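PDB 4MNK: chitinase A from Cycas revoluta, which probably hydrolyses the beta-1,4 linkages of chitin as a class V chitinase of glycosyl hydrolase family 18. Local coordinates for residues A[119-124]-A[164-169]; A[158-163]-A[187-192]. All coordinates share one frame; numbering follows the deposited sequence. Where two conformers were deposited one is given.

How the interactions relate
Interaction 2 is core and interaction 1 lies further out, partly buried, among the loops that follow the strands. The second segment of interaction 1 follows in the chain directly after strand 155-161, which supplies one side of interaction 2. There 158-163 pairs with 187-192 through main-chain hydrogen bonds in the barrel wall, whereas 119-124 and 164-169 meet without any hydrogen bond, through aromatic and aliphatic side chains. Tyr161 joins them, its ring packing edge-to-face against both Tyr121 and Phe167. Glu120 and Met190, one from each contact, converge on the same chain B sugar, so inner strand ends and outer loops together shape the glycan-binding surface. Trp169 likewise touches Tyr161, where the second glycan lies.

Interaction 1 of 2, residues A[119-124]-A[164-169]; sequences YEYPEP and QKLFPW. With NAG (2-acetamido-2-deoxy-beta-D-glucopyranose), chain B; NAG (2-acetamido-2-deoxy-beta-D-glucopyranose), chain C.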
loop_
_atom_site.group_PDB
_atom_site.type_symbol
_atom_site.label_atom_id
_atom_site.label_comp_id
_atom_site.label_asym_id
_atom_site.label_seq_id
_atom_site.Cartn_x
_atom_site.Cartn_y
_atom_site.Cartn_z
ATOM N N TYR A 119 6.398 -2.188 -7.198
ATOM C CA TYR A 119 7.540 -3.036 -7.512
ATOM C C TYR A 119 8.248 -3.394 -6.210
ATOM O O TYR A 119 8.841 -2.535 -5.554
ATOM C CB TYR A 119 8.478 -2.274 -8.454
ATOM C CG TYR A 119 9.765 -2.966 -8.871
ATOM C CD1 TYR A 119 10.787 -2.229 -9.461
ATOM C CD2 TYR A 119 9.966 -4.340 -8.688
ATOM C CE1 TYR A 119 11.968 -2.828 -9.867
ATOM C CE2 TYR A 119 11.158 -4.951 -9.082
ATOM C CZ TYR A 119 12.151 -4.184 -9.672
ATOM O OH TYR A 119 13.328 -4.769 -10.076
ATOM N N GLU A 120 8.175 -4.669 -5.841
ATOM C CA GLU A 120 8.689 -5.123 -4.556
ATOM C C GLU A 120 9.756 -6.204 -4.756
ATOM O O GLU A 120 9.423 -7.383 -4.829
ATOM C CB GLU A 120 7.529 -5.615 -3.677
ATOM C CG GLU A 120 6.494 -4.520 -3.393
ATOM C CD GLU A 120 5.250 -5.001 -2.661
ATOM O OE1 GLU A 120 5.326 -5.974 -1.884
ATOM O OE2 GLU A 120 4.186 -4.378 -2.846
ATOM N N TYR A 121 11.038 -5.832 -4.839
ATOM C CA TYR A 121 11.549 -4.466 -4.661
ATOM C C TYR A 121 12.668 -4.202 -5.673
ATOM O O TYR A 121 13.251 -5.154 -6.203
ATOM C CB TYR A 121 12.105 -4.284 -3.241
ATOM C CG TYR A 121 11.094 -4.563 -2.159
ATOM C CD1 TYR A 121 10.249 -3.558 -1.691
ATOM C CD2 TYR A 121 10.968 -5.840 -1.618
ATOM C CE1 TYR A 121 9.307 -3.820 -0.701
ATOM C CE2 TYR A 121 10.031 -6.114 -0.638
ATOM C CZ TYR A 121 9.206 -5.104 -0.185
ATOM O OH TYR A 121 8.282 -5.385 0.792
ATOM N N PRO A 122 12.975 -2.916 -5.945
ATOM C CA PRO A 122 14.089 -2.577 -6.836
ATOM C C PRO A 122 15.449 -2.783 -6.162
ATOM O O PRO A 122 16.158 -1.821 -5.849
ATOM C CB PRO A 122 13.841 -1.102 -7.164
ATOM C CG PRO A 122 13.071 -0.584 -5.996
ATOM C CD PRO A 122 12.205 -1.720 -5.548
ATOM N N GLU A 123 15.789 -4.051 -5.943
ATOM C CA GLU A 123 17.058 -4.447 -5.345
ATOM C C GLU A 123 17.502 -5.753 -6.008
ATOM O O GLU A 123 16.656 -6.532 -6.447
ATOM C CB GLU A 123 16.927 -4.591 -3.818
ATOM C CG GLU A 123 15.901 -5.616 -3.324
ATOM C CD GLU A 123 16.448 -7.035 -3.270
ATOM O OE1 GLU A 123 17.686 -7.204 -3.245
ATOM O OE2 GLU A 123 15.633 -7.983 -3.250
ATOM N N PRO A 124 18.825 -6.005 -6.088
ATOM C CA PRO A 124 19.962 -5.216 -5.594
ATOM C C PRO A 124 20.285 -3.980 -6.449
ATOM O O PRO A 124 19.426 -3.504 -7.197
ATOM C CB PRO A 124 21.114 -6.226 -5.609
ATOM C CG PRO A 124 20.757 -7.174 -6.679
ATOM C CD PRO A 124 19.264 -7.300 -6.643
ATOM N N GLN A 164 13.957 3.461 4.001
ATOM C CA GLN A 164 14.664 4.034 2.859
ATOM C C GLN A 164 15.793 3.128 2.354
ATOM O O GLN A 164 16.164 3.194 1.181
ATOM C CB GLN A 164 15.179 5.435 3.223
ATOM C CG GLN A 164 15.794 6.235 2.073
ATOM C CD GLN A 164 17.315 6.139 2.019
ATOM O OE1 GLN A 164 17.971 5.809 3.011
ATOM N NE2 GLN A 164 17.880 6.439 0.858
ATOM N N LYS A 165 16.316 2.277 3.236
ATOM C CA LYS A 165 17.384 1.343 2.890
ATOM C C LYS A 165 16.820 -0.032 2.554
ATOM O O LYS A 165 15.957 -0.554 3.264
ATOM C CB LYS A 165 18.388 1.201 4.041
ATOM C CG LYS A 165 18.993 2.501 4.550
ATOM C CD LYS A 165 20.109 3.012 3.655
ATOM C CE LYS A 165 20.738 4.266 4.243
ATOM N NZ LYS A 165 21.916 4.719 3.458
ATOM N N LEU A 166 17.314 -0.613 1.466
ATOM C CA LEU A 166 16.999 -1.989 1.113
ATOM C C LEU A 166 18.263 -2.827 1.297
ATOM O O LEU A 166 19.118 -2.838 0.417
ATOM C CB LEU A 166 16.507 -2.078 -0.339
ATOM C CG LEU A 166 15.226 -1.327 -0.716
ATOM C CD1 LEU A 166 15.081 -1.207 -2.228
ATOM C CD2 LEU A 166 14.001 -2.007 -0.117
ATOM N N PHE A 167 18.417 -3.510 2.432
ATOM C CA PHE A 167 17.485 -3.517 3.559
ATOM C C PHE A 167 18.250 -3.039 4.812
ATOM O O PHE A 167 19.482 -3.064 4.804
ATOM C CB PHE A 167 16.899 -4.925 3.712
ATOM C CG PHE A 167 16.052 -5.346 2.539
ATOM C CD1 PHE A 167 16.626 -5.980 1.439
ATOM C CD2 PHE A 167 14.688 -5.079 2.522
ATOM C CE1 PHE A 167 15.848 -6.352 0.342
ATOM C CE2 PHE A 167 13.901 -5.446 1.430
ATOM C CZ PHE A 167 14.484 -6.087 0.339
ATOM N N PRO A 168 17.534 -2.599 5.869
ATOM C CA PRO A 168 18.206 -1.995 7.033
ATOM C C PRO A 168 19.238 -2.877 7.745
ATOM O O PRO A 168 20.187 -2.347 8.328
ATOM C CB PRO A 168 17.043 -1.658 7.979
ATOM C CG PRO A 168 15.893 -2.476 7.499
ATOM C CD PRO A 168 16.068 -2.565 6.021
ATOM N N TRP A 169 19.059 -4.196 7.696
ATOM C CA TRP A 169 20.010 -5.136 8.311
ATOM C C TRP A 169 21.190 -5.491 7.400
ATOM O O TRP A 169 22.234 -5.949 7.875
ATOM C CB TRP A 169 19.290 -6.403 8.786
ATOM C CG TRP A 169 18.661 -7.211 7.686
ATOM C CD1 TRP A 169 19.237 -8.236 6.991
ATOM C CD2 TRP A 169 17.336 -7.065 7.159
ATOM N NE1 TRP A 169 18.355 -8.736 6.063
ATOM C CE2 TRP A 169 17.180 -8.037 6.145
ATOM C CE3 TRP A 169 16.263 -6.208 7.447
ATOM C CZ2 TRP A 169 15.995 -8.175 5.414
ATOM C CZ3 TRP A 169 15.084 -6.347 6.719
ATOM C CH2 TRP A 169 14.962 -7.324 5.715
HETATM C C1 NAG B . 1.942 -5.351 0.046
HETATM C C2 NAG B . 1.283 -5.221 -1.334
HETATM C C3 NAG B . -0.118 -5.838 -1.351
HETATM C C4 NAG B . -0.197 -7.187 -0.630
HETATM C C5 NAG B . 0.512 -7.106 0.726
HETATM C C6 NAG B . 0.501 -8.426 1.500
HETATM C C7 NAG B . 0.674 -2.810 -1.122
HETATM C C8 NAG B . 0.700 -1.477 -1.811
HETATM N N2 NAG B . 1.208 -3.837 -1.800
HETATM O O1 NAG B . 3.299 -4.983 -0.041
HETATM O O3 NAG B . -0.566 -5.965 -2.685
HETATM O O4 NAG B . -1.559 -7.510 -0.447
HETATM O O5 NAG B . 1.846 -6.682 0.526
HETATM O O6 NAG B . 1.179 -9.430 0.778
HETATM O O7 NAG B . 0.183 -2.901 0.005
HETATM C C1 NAG C . 14.146 -9.773 9.662
HETATM C C2 NAG C . 14.159 -10.809 8.538
HETATM C C3 NAG C . 13.158 -10.467 7.430
HETATM C C4 NAG C . 11.796 -9.998 7.951
HETATM C C5 NAG C . 12.003 -8.979 9.080
HETATM C C6 NAG C . 10.704 -8.486 9.712
HETATM C C7 NAG C . 16.359 -11.860 8.286
HETATM C C8 NAG C . 17.695 -11.795 7.609
HETATM N N2 NAG C . 15.494 -10.894 7.972
HETATM O O1 NAG C . 14.905 -10.247 10.752
HETATM O O3 NAG C . 12.992 -11.580 6.578
HETATM O O4 NAG C . 11.120 -9.398 6.865
HETATM O O5 NAG C . 12.820 -9.536 10.094
HETATM O O6 NAG C . 10.024 -9.550 10.344
HETATM O O7 NAG C . 16.113 -12.769 9.076
#
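Phe167 pushes the rim of its ring into a corner between Tyr121 and Glu123. Against Tyr121 it forms an offset edge-to-face pair, centroids 5.8 Å apart and planes at 89°, with Phe167 CZ 4.0 Å from Tyr121 CD2. The other wall is the Glu123 chain: bent at chi2 (84°), it brings Glu123 CD to 3.7 Å from Phe167 CE1. The carboxylate oxygen OE2 lies in the ring plane at the edge, where the slightly positive C-H rim suits an acidic group better than a face would. Beside this corner the branched tip of Leu166 is the second bump. Leu166 CD1 reaches 3.8 Å from Pro122 O and also meets Glu123 CB, while CD2 faces Tyr121 CB; a compact aliphatic fork fits this shallow hollow. The Trp169 ring lies between Phe167 CB on one face and N2 of the chain C sugar on the opposite face, both offset toward the rim. Non-proline cis peptides precede both Tyr121 and Phe167. Glu120 CB covers the centre of the Tyr121 ring, and the extended chain carries the carboxylate to O1 of the chain B sugar, Glu120 OE1 lying 2.9 Å and OE2 3.0 Å from it, contacts that are weak at best as bonds. An alanine here would probably leave that sugar hydroxyl without its carboxylate partner, though CB would still cover Tyr121. Glu120 closes the DxDxE signature of family 18, so the contact belongs to the loops edging the active-site cleft of a TIM barrel.

Interaction 2 of 2, residues A[158-163]-A[187-192]; sequences EAVYFH and VNVMAY. With NAG (2-acetamido-2-deoxy-beta-D-glucopyranose), chain B; NAG (2-acetamido-2-deoxy-beta-D-glucopyranose), chain D.
Val160 sets its two methyls against two valines of the neighbouring strand. Val160 CG1 lies 3.9 Å from Val187 CB, the two side chains crossing at about a right angle, while Val160 CG2 meets Val189 CG2 at 3.9 Å; beta-branched residues suit such a strand face because they fill it close to the backbone. Toward the start of the strand, Glu158 lies side by side with Val187, pointing the same way, its aliphatic CG against Val187 CG1. Ala159 and Asn188 point to the other face. There Met190 runs straight through chi2 and then bends at chi3 (-77°), turning its methyl CE back over strand 158-161, with Met190 CE 3.7 Å from Ala159 CB. The small alanine accommodates this flexible thioether, and Met190 SD comes 3.2 Å from O1 of the chain B sugar. Two tyrosines extend to different sugars: Tyr161 OH donates to O7 of the chain D sugar at 2.6 Å, and Tyr192 OH to O7 of the chain B sugar at 2.5 Å, each acetamide oxygen lying in plane at the ring edge. Between the two strands, which run parallel with their axes at 35°, three backbone bonds form: Asn188 N to Glu158 O, Val160 N to Asn188 O and Met190 N to Val160 O. Past them a water links Phe162 N to Met190 O. The Asn188 amide is hydrogen-bonded at both ends, OD1 with Trp186 NE1 and ND2 with Tyr32 OH. Strands 114-119 and 234-247 flank the pair in the TIM-barrel wall, and helix 217-227 packs outside on Val160 and Val189 through Phe224 and Ile221.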
loop_
_atom_site.group_PDB
_atom_site.type_symbol
_atom_site.label_atom_id
_atom_site.label_comp_id
_atom_site.label_asym_id
_atom_site.label_seq_id
_atom_site.Cartn_x
_atom_site.Cartn_y
_atom_site.Cartn_z
ATOM N N GLU A 158 4.594 5.703 -6.363
ATOM C CA GLU A 158 5.079 4.332 -6.271
ATOM C C GLU A 158 4.999 3.827 -4.838
ATOM O O GLU A 158 5.051 4.616 -3.887
ATOM C CB GLU A 158 6.510 4.199 -6.805
ATOM C CG GLU A 158 7.580 4.614 -5.806
ATOM C CD GLU A 158 8.979 4.625 -6.380
ATOM O OE1 GLU A 158 9.929 4.447 -5.589
ATOM O OE2 GLU A 158 9.133 4.812 -7.608
ATOM N N ALA A 159 4.869 2.513 -4.698
ATOM C CA ALA A 159 4.960 1.859 -3.405
ATOM C C ALA A 159 6.427 1.766 -3.010
ATOM O O ALA A 159 7.287 1.453 -3.843
ATOM C CB ALA A 159 4.345 0.474 -3.475
ATOM N N VAL A 160 6.712 2.051 -1.743
ATOM C CA VAL A 160 8.055 1.866 -1.209
ATOM C C VAL A 160 8.027 1.012 0.050
ATOM O O VAL A 160 7.041 1.001 0.795
ATOM C CB VAL A 160 8.813 3.209 -0.954
ATOM C CG1 VAL A 160 8.980 3.997 -2.248
ATOM C CG2 VAL A 160 8.122 4.054 0.106
ATOM N N TYR A 161 9.119 0.286 0.261
ATOM C CA TYR A 161 9.396 -0.427 1.499
ATOM C C TYR A 161 9.272 0.544 2.674
ATOM O O TYR A 161 9.382 1.761 2.491
ATOM C CB TYR A 161 10.813 -0.996 1.406
ATOM C CG TYR A 161 11.229 -1.974 2.483
ATOM C CD1 TYR A 161 12.346 -1.719 3.274
ATOM C CD2 TYR A 161 10.531 -3.166 2.688
ATOM C CE1 TYR A 161 12.754 -2.614 4.252
ATOM C CE2 TYR A 161 10.928 -4.068 3.668
ATOM C CZ TYR A 161 12.041 -3.783 4.445
ATOM O OH TYR A 161 12.454 -4.663 5.420
ATOM N N PHE A 162 9.042 0.015 3.875
ATOM C CA PHE A 162 8.851 0.865 5.053
ATOM C C PHE A 162 10.065 1.745 5.347
ATOM O O PHE A 162 9.932 2.805 5.958
ATOM C CB PHE A 162 8.470 0.029 6.286
ATOM C CG PHE A 162 9.645 -0.442 7.106
ATOM C CD1 PHE A 162 10.388 -1.555 6.721
ATOM C CD2 PHE A 162 9.992 0.220 8.282
ATOM C CE1 PHE A 162 11.469 -1.993 7.484
ATOM C CE2 PHE A 162 11.070 -0.209 9.048
ATOM C CZ PHE A 162 11.810 -1.317 8.653
ATOM N N HIS A 163 11.231 1.290 4.889
ATOM C CA HIS A 163 12.515 1.916 5.185
ATOM C C HIS A 163 13.176 2.390 3.895
ATOM O O HIS A 163 12.988 1.793 2.831
ATOM C CB HIS A 163 13.415 0.895 5.880
ATOM C CG HIS A 163 14.515 1.499 6.695
ATOM N ND1 HIS A 163 15.665 2.012 6.135
ATOM C CD2 HIS A 163 14.654 1.638 8.035
ATOM C CE1 HIS A 163 16.459 2.455 7.095
ATOM N NE2 HIS A 163 15.869 2.240 8.257
ATOM N N VAL A 187 5.139 9.027 -2.510
ATOM C CA VAL A 187 5.338 7.590 -2.380
ATOM C C VAL A 187 4.456 7.044 -1.269
ATOM O O VAL A 187 4.191 7.725 -0.276
ATOM C CB VAL A 187 6.822 7.190 -2.138
ATOM C CG1 VAL A 187 7.683 7.581 -3.325
ATOM C CG2 VAL A 187 7.368 7.787 -0.835
ATOM N N ASN A 188 4.005 5.813 -1.467
ATOM C CA ASN A 188 3.162 5.118 -0.514
ATOM C C ASN A 188 4.029 4.186 0.317
ATOM O O ASN A 188 4.492 3.147 -0.163
ATOM C CB ASN A 188 2.057 4.366 -1.258
ATOM C CG ASN A 188 1.109 5.303 -1.986
ATOM O OD1 ASN A 188 0.616 6.275 -1.410
ATOM N ND2 ASN A 188 0.857 5.022 -3.260
ATOM N N VAL A 189 4.269 4.588 1.562
ATOM C CA VAL A 189 5.175 3.871 2.455
ATOM C C VAL A 189 4.456 2.684 3.086
ATOM O O VAL A 189 3.514 2.856 3.859
ATOM C CB VAL A 189 5.744 4.799 3.559
ATOM C CG1 VAL A 189 6.734 4.049 4.435
ATOM C CG2 VAL A 189 6.400 6.032 2.947
ATOM N N MET A 190 4.914 1.483 2.750
ATOM C CA MET A 190 4.273 0.252 3.212
ATOM C C MET A 190 4.719 -0.102 4.631
ATOM O O MET A 190 5.498 -1.036 4.848
ATOM C CB MET A 190 4.523 -0.883 2.216
ATOM C CG MET A 190 3.928 -0.592 0.840
ATOM S SD MET A 190 4.134 -1.903 -0.369
ATOM C CE MET A 190 5.852 -1.697 -0.825
ATOM N N ALA A 191 4.192 0.657 5.589
ATOM C CA ALA A 191 4.573 0.549 6.995
ATOM C C ALA A 191 3.792 -0.551 7.718
ATOM O O ALA A 191 3.064 -0.295 8.681
ATOM C CB ALA A 191 4.389 1.888 7.686
ATOM N N TYR A 192 3.956 -1.779 7.241
ATOM C CA TYR A 192 3.292 -2.943 7.819
ATOM C C TYR A 192 4.021 -4.217 7.410
ATOM O O TYR A 192 5.044 -4.158 6.717
ATOM C CB TYR A 192 1.800 -2.992 7.441
ATOM C CG TYR A 192 1.478 -2.607 6.012
ATOM C CD1 TYR A 192 1.541 -3.547 4.982
ATOM C CD2 TYR A 192 1.090 -1.305 5.692
ATOM C CE1 TYR A 192 1.237 -3.192 3.665
ATOM C CE2 TYR A 192 0.785 -0.943 4.381
ATOM C CZ TYR A 192 0.858 -1.888 3.377
ATOM O OH TYR A 192 0.552 -1.508 2.090
HETATM C C1 NAG B . 1.942 -5.351 0.046
HETATM C C2 NAG B . 1.283 -5.221 -1.334
HETATM C C3 NAG B . -0.118 -5.838 -1.351
HETATM C C4 NAG B . -0.197 -7.187 -0.630
HETATM C C5 NAG B . 0.512 -7.106 0.726
HETATM C C6 NAG B . 0.501 -8.426 1.500
HETATM C C7 NAG B . 0.674 -2.810 -1.122
HETATM C C8 NAG B . 0.700 -1.477 -1.811
HETATM N N2 NAG B . 1.208 -3.837 -1.800
HETATM O O1 NAG B . 3.299 -4.983 -0.041
HETATM O O3 NAG B . -0.566 -5.965 -2.685
HETATM O O4 NAG B . -1.559 -7.510 -0.447
HETATM O O5 NAG B . 1.846 -6.682 0.526
HETATM O O6 NAG B . 1.179 -9.430 0.778
HETATM O O7 NAG B . 0.183 -2.901 0.005
HETATM C C1 NAG D . 9.799 -9.922 6.609
HETATM C C2 NAG D . 9.053 -8.872 5.784
HETATM C C3 NAG D . 7.654 -9.337 5.376
HETATM C C4 NAG D . 7.658 -10.757 4.814
HETATM C C5 NAG D . 8.499 -11.695 5.691
HETATM C C6 NAG D . 8.615 -13.094 5.086
HETATM C C7 NAG D . 9.863 -6.639 6.392
HETATM C C8 NAG D . 9.632 -5.403 7.211
HETATM N N2 NAG D . 8.962 -7.617 6.513
HETATM O O3 NAG D . 7.130 -8.437 4.422
HETATM O O4 NAG D . 6.327 -11.227 4.736
HETATM O O5 NAG D . 9.796 -11.162 5.923
HETATM O O6 NAG D . 9.317 -13.044 3.862
HETATM O O7 NAG D . 10.852 -6.719 5.658
HETATM O O HOH W 1 7.471 -2.598 3.865
#